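Local atomic coordinates of aromatic amino acid aminotransferase I (Candida albicans WO-1, PDB entry 6HNU), a protein that probably transfers the amino group of aromatic amino acids to 2-oxoglutarate, giving aromatic oxo-acids and glutamate with pyridoxal 5'-phosphate as cofactor. Residues Glu440-Ser443 with Ser444-Lys448. Numbering follows the deposited sequence.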
ATOM      1  N   GLU B 440      20.410  13.412 -10.721  1.00 21.40           N
ATOM      2  CA  GLU B 440      20.547  14.222 -11.957  1.00 26.74           C
ATOM      3  C   GLU B 440      19.172  14.691 -12.425  1.00 25.19           C
ATOM      4  O   GLU B 440      18.227  13.965 -12.270  1.00 21.29           O
ATOM      5  CB  GLU B 440      21.268  13.413 -13.027  1.00 29.55           C
ATOM      6  CG  GLU B 440      22.664  13.031 -12.609  1.00 35.00           C
ATOM      7  CD  GLU B 440      23.689  14.158 -12.507  1.00 38.62           C
ATOM      8  OE1 GLU B 440      23.310  15.365 -12.524  1.00 44.30           O
ATOM      9  OE2 GLU B 440      24.885  13.822 -12.387  1.00 43.58           O
ATOM     10  N   GLY B 441      19.093  15.906 -12.949  1.00 23.44           N
ATOM     11  CA  GLY B 441      17.843  16.429 -13.495  1.00 25.31           C
ATOM     12  C   GLY B 441      17.988  17.854 -13.945  1.00 24.25           C
ATOM     13  O   GLY B 441      18.865  18.586 -13.458  1.00 24.54           O
ATOM     14  N   GLN B 442      17.125  18.240 -14.860  1.00 24.78           N
ATOM     15  CA  GLN B 442      17.056  19.606 -15.384  1.00 22.55           C
ATOM     16  C   GLN B 442      15.596  20.008 -15.340  1.00 20.30           C
ATOM     17  O   GLN B 442      14.731  19.175 -15.658  1.00 19.54           O
ATOM     18  CB  GLN B 442      17.587  19.683 -16.820  1.00 28.52           C
ATOM     19  CG  GLN B 442      19.092  19.506 -16.968  1.00 32.19           C
ATOM     20  CD  GLN B 442      19.413  19.463 -18.443  1.00 37.01           C
ATOM     21  OE1 GLN B 442      19.251  18.438 -19.102  1.00 45.52           O
ATOM     22  NE2 GLN B 442      19.811  20.601 -18.982  1.00 41.37           N
ATOM     23  N   SER B 443      15.329  21.240 -14.959  1.00 19.23           N
ATOM     24  CA  SER B 443      13.978  21.825 -15.075  1.00 21.80           C
ATOM     25  C   SER B 443      13.647  21.968 -16.564  1.00 24.18           C
ATOM     26  O   SER B 443      14.543  21.758 -17.414  1.00 24.48           O
ATOM     27  CB  SER B 443      13.884  23.106 -14.364  1.00 22.72           C
ATOM     28  OG  SER B 443      14.920  23.985 -14.765  1.00 24.01           O
ATOM     29  N   SER B 444      12.380  22.246 -16.834  1.00 26.97           N
ATOM     30  CA  SER B 444      11.836  22.523 -18.179  1.00 30.16           C
ATOM     31  C   SER B 444      11.160  23.883 -18.142  1.00 28.64           C
ATOM     32  O   SER B 444      10.074  24.030 -17.594  1.00 30.64           O
ATOM     33  CB  SER B 444      10.891  21.433 -18.616  1.00 31.82           C
ATOM     34  OG  SER B 444      10.334  21.765 -19.867  1.00 32.47           O
ATOM     35  N   PRO B 445      11.774  24.946 -18.702  1.00 29.77           N
ATOM     36  CA  PRO B 445      13.091  24.868 -19.335  1.00 29.82           C
ATOM     37  C   PRO B 445      14.257  24.798 -18.353  1.00 30.18           C
ATOM     38  O   PRO B 445      14.107  25.134 -17.176  1.00 24.96           O
ATOM     39  CB  PRO B 445      13.186  26.206 -20.078  1.00 31.82           C
ATOM     40  CG  PRO B 445      12.320  27.150 -19.270  1.00 31.07           C
ATOM     41  CD  PRO B 445      11.177  26.292 -18.776  1.00 29.51           C
ATOM     42  N   PRO B 446      15.458  24.396 -18.811  1.00 31.13           N
ATOM     43  CA  PRO B 446      16.608  24.239 -17.916  1.00 30.32           C
ATOM     44  C   PRO B 446      17.073  25.579 -17.335  1.00 28.44           C
ATOM     45  O   PRO B 446      16.778  26.628 -17.912  1.00 25.93           O
ATOM     46  CB  PRO B 446      17.676  23.569 -18.797  1.00 33.12           C
ATOM     47  CG  PRO B 446      17.268  23.922 -20.226  1.00 35.67           C
ATOM     48  CD  PRO B 446      15.755  23.988 -20.196  1.00 33.79           C
ATOM     49  N   GLN B 447      17.736  25.525 -16.180  1.00 26.69           N
ATOM     50  CA  GLN B 447      18.410  26.696 -15.557  1.00 27.94           C
ATOM     51  C   GLN B 447      19.660  27.020 -16.392  1.00 29.48           C
ATOM     52  O   GLN B 447      20.086  26.139 -17.126  1.00 29.72           O
ATOM     53  CB  GLN B 447      18.755  26.380 -14.095  1.00 26.85           C
ATOM     54  CG  GLN B 447      17.555  25.967 -13.256  1.00 25.86           C
ATOM     55  CD  GLN B 447      16.477  27.007 -13.310  1.00 24.83           C
ATOM     56  OE1 GLN B 447      16.708  28.176 -12.968  1.00 24.57           O
ATOM     57  NE2 GLN B 447      15.285  26.576 -13.694  1.00 23.30           N
ATOM     58  N   LYS B 448      20.225  28.226 -16.278  1.00 37.51           N
ATOM     59  CA  LYS B 448      21.474  28.609 -16.998  1.00 43.05           C
ATOM     60  C   LYS B 448      22.655  27.819 -16.414  1.00 44.12           C
ATOM     61  O   LYS B 448      22.599  27.511 -15.214  1.00 40.81           O
ATOM     62  CB  LYS B 448      21.724  30.119 -16.894  1.00 46.95           C
ATOM     63  CG  LYS B 448      20.637  31.008 -17.489  1.00 54.35           C
ATOM     64  CD  LYS B 448      20.234  30.640 -18.924  1.00 61.21           C
ATOM     65  CE  LYS B 448      19.613  31.787 -19.700  1.00 63.27           C
ATOM     66  NZ  LYS B 448      18.401  32.325 -19.030  1.00 60.40           N
TER
HETATM   67  O   HOH W   1      18.277  22.708 -14.544  1.00 16.89           O
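With chi1 at 52°, Ser443 holds OG between its backbone N and carbonyl carbon, while in Gln447 the bend at chi2 carries the amide back to that hydroxyl. NE2 of Gln447 donates to OG of Ser443 over 2.8 Å; the N-H...O angle of 169° makes the bond nearly straight, and the acceptor lies almost in the amide plane. Ser443 OG in turn donates to Pro445 O, 2.8 Å away, from a position tilted 31° off the carbonyl plane. The hydroxyl of buried Ser443 is thus gripped by two bonds, accepting one and giving the other. The cis peptide bond between Ser444 and Pro445, with Ser443 CA only 4.6 Å from Pro446 CA, marks a type VIb beta turn in the surface loop that joins the antiparallel strands 429-433 and 459-465. Because Pro446 has no N-H, the 3.1 Å approach of its N to Ser443 O is no hydrogen bond; the same O takes a bent, at most weak CA-H...O contact from Pro446 CA at 3.3 Å. A water weakly links the backbone N atoms of Ser443 and Gln447. Gln447 OE1 accepts from Val203 N, so both ends of the amide are bonded, which sets its orientation, and Trp202 packs against both Ser443 and Gln447.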